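Side-chain contact in SusD-like carbohydrate binding protein BF1063 (Bacteroides fragilis NCTC 9343, PDB 3I4G), which probably binds carbohydrate at the outer membrane, as SusD-like proteins do: residues 452-455 and 456-460. Residues are numbered along the deposited sequence; the frame is centred on the assembly and turned at random.
Sequences GIRY and WDIMR
Arg454 and Asp457, one helical turn apart, are joined through a water: Arg454 NH1 donates to it at 3.0 Å, and the water donates in turn to Asp457 OD2. Their charged atoms do not touch; Arg454 NH2 makes a salt bridge with Asp61, and Asp457 OD2 one with Arg444. The other carboxylate oxygen, Asp457 OD1, is gripped side-on by Arg460, whose NE lies 3.0 Å away and whose NH2 approaches from the same face of the carboxylate. With both oxygens engaged, the rotation of the carboxylate is fixed, and the surrounding arginines would be expected to keep it ionised. Beneath these side chains the first helical turn is set by i to i+4 bonds, Asp457 N to Ile453 O (2.9 Å), Ile458 N to Arg454 O and Met459 N to Tyr455 O. One residue earlier, where the helix starts, a second water spans from Gly452 O to Trp456 N.

Packing follows the same i to i+4 spacing. Ile458 CG2 sits over one face of the Arg454 guanidinium, 3.5 Å from NE; the bend at chi2 (62°) swings the guanidinium alongside Ile458, the two side chains crossing at about a right angle. On another side of the helix, chi1 of -70° sets CG of Met459, a selenomethionine, over one face of the Tyr455 ring, and bends at chi2 and chi3 bring SE and CE round toward the hydroxyl end. Its CG stands 3.8 Å from the ring centroid in a CH-pi contact, while SE is oblique to the ring at 4.4 Å from the same centroid, a Met-aromatic contact.

The touching residues of this short helix are buried among its neighbours: Trp456 packs on Leu210 of helix 197-211 and its NE1 hydrogen-bonds to Ser138 OG of helix 116-139, Tyr455 meets helix 72-78 and its OH is hydrogen-bonded to Trp513 NE1, and Arg444 ties Asp457 to helix 433-447.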
loop_
_atom_site.group_PDB
_atom_site.type_symbol
_atom_site.label_atom_id
_atom_site.label_comp_id
_atom_site.label_asym_id
_atom_site.label_seq_id
_atom_site.Cartn_x
_atom_site.Cartn_y
_atom_site.Cartn_z
ATOM N N GLY A 452 -2.049 1.112 -0.880
ATOM C CA GLY A 452 -0.742 0.982 -1.539
ATOM C C GLY A 452 -0.314 -0.421 -1.896
ATOM O O GLY A 452 0.875 -0.655 -2.155
ATOM N N ILE A 453 -1.259 -1.370 -1.970
ATOM C CA ILE A 453 -0.968 -2.770 -2.268
ATOM C C ILE A 453 -1.462 -3.167 -3.662
ATOM O O ILE A 453 -1.027 -4.178 -4.220
ATOM C CB ILE A 453 -1.574 -3.659 -1.140
ATOM C CG1 ILE A 453 -0.997 -3.251 0.199
ATOM C CG2 ILE A 453 -1.305 -5.144 -1.414
ATOM C CD1 ILE A 453 -1.745 -3.847 1.379
ATOM N N ARG A 454 -2.369 -2.384 -4.236
ATOM C CA ARG A 454 -2.990 -2.777 -5.508
ATOM C C ARG A 454 -1.980 -2.926 -6.637
ATOM O O ARG A 454 -2.073 -3.872 -7.414
ATOM C CB ARG A 454 -4.045 -1.765 -5.913
ATOM C CG ARG A 454 -4.827 -2.138 -7.187
ATOM C CD ARG A 454 -5.624 -3.396 -7.103
ATOM N NE ARG A 454 -6.357 -3.601 -8.356
ATOM C CZ ARG A 454 -6.996 -4.694 -8.672
ATOM N NH1 ARG A 454 -7.004 -5.719 -7.840
ATOM N NH2 ARG A 454 -7.635 -4.779 -9.817
ATOM N N TYR A 455 -1.054 -1.979 -6.762
ATOM C CA TYR A 455 -0.044 -2.074 -7.804
ATOM C C TYR A 455 0.780 -3.333 -7.603
ATOM O O TYR A 455 1.007 -4.087 -8.593
ATOM C CB TYR A 455 0.806 -0.807 -7.809
ATOM C CG TYR A 455 1.906 -0.762 -8.831
ATOM C CD1 TYR A 455 1.648 -0.700 -10.190
ATOM C CD2 TYR A 455 3.209 -0.767 -8.433
ATOM C CE1 TYR A 455 2.682 -0.669 -11.106
ATOM C CE2 TYR A 455 4.240 -0.696 -9.323
ATOM C CZ TYR A 455 3.977 -0.634 -10.668
ATOM O OH TYR A 455 5.011 -0.560 -11.573
ATOM N N TRP A 456 1.246 -3.585 -6.385
ATOM C CA TRP A 456 2.003 -4.808 -6.120
ATOM C C TRP A 456 1.200 -6.029 -6.568
ATOM O O TRP A 456 1.733 -6.959 -7.173
ATOM C CB TRP A 456 2.346 -4.855 -4.627
ATOM C CG TRP A 456 3.247 -5.959 -4.270
ATOM C CD1 TRP A 456 4.594 -5.998 -4.499
ATOM C CD2 TRP A 456 2.894 -7.205 -3.657
ATOM N NE1 TRP A 456 5.110 -7.211 -4.085
ATOM C CE2 TRP A 456 4.086 -7.979 -3.565
ATOM C CE3 TRP A 456 1.701 -7.743 -3.164
ATOM C CZ2 TRP A 456 4.103 -9.262 -3.012
ATOM C CZ3 TRP A 456 1.739 -9.004 -2.596
ATOM C CH2 TRP A 456 2.929 -9.744 -2.528
ATOM N N ASP A 457 -0.094 -6.061 -6.282
ATOM C CA ASP A 457 -0.914 -7.206 -6.668
ATOM C C ASP A 457 -1.082 -7.352 -8.181
ATOM O O ASP A 457 -0.902 -8.443 -8.727
ATOM C CB ASP A 457 -2.309 -7.105 -6.055
ATOM C CG ASP A 457 -2.366 -7.401 -4.570
ATOM O OD1 ASP A 457 -1.472 -8.080 -4.018
ATOM O OD2 ASP A 457 -3.395 -6.981 -3.974
ATOM N N ILE A 458 -1.432 -6.271 -8.887
ATOM C CA ILE A 458 -1.688 -6.399 -10.319
ATOM C C ILE A 458 -0.376 -6.728 -11.072
ATOM O O ILE A 458 -0.390 -7.442 -12.080
ATOM C CB ILE A 458 -2.428 -5.212 -10.932
ATOM C CG1 ILE A 458 -1.616 -3.932 -10.805
ATOM C CG2 ILE A 458 -3.794 -5.056 -10.260
ATOM C CD1 ILE A 458 -2.336 -2.681 -11.416
HETATM N N MSE A 459 0.745 -6.303 -10.531
HETATM C CA MSE A 459 2.048 -6.696 -11.071
HETATM C C MSE A 459 2.336 -8.178 -10.874
HETATM O O MSE A 459 2.615 -8.881 -11.849
HETATM C CB MSE A 459 3.120 -5.826 -10.420
HETATM C CG MSE A 459 3.103 -4.333 -10.861
HETATM SE SE MSE A 459 3.871 -3.958 -12.564
HETATM C CE MSE A 459 5.722 -3.812 -11.925
ATOM N N ARG A 460 2.226 -8.680 -9.643
ATOM C CA ARG A 460 2.547 -10.107 -9.370
ATOM C C ARG A 460 1.559 -11.024 -10.073
ATOM O O ARG A 460 1.928 -12.135 -10.518
ATOM C CB ARG A 460 2.603 -10.442 -7.870
ATOM C CG ARG A 460 1.275 -10.459 -7.159
ATOM C CD ARG A 460 1.442 -10.496 -5.677
ATOM N NE ARG A 460 0.162 -10.402 -4.988
ATOM C CZ ARG A 460 -0.635 -11.430 -4.691
ATOM N NH1 ARG A 460 -0.346 -12.671 -5.042
ATOM N NH2 ARG A 460 -1.771 -11.184 -4.037
HETATM O O HOH W 1 1.827 -1.400 -4.527
HETATM O O HOH W 2 -5.785 -6.112 -5.105
#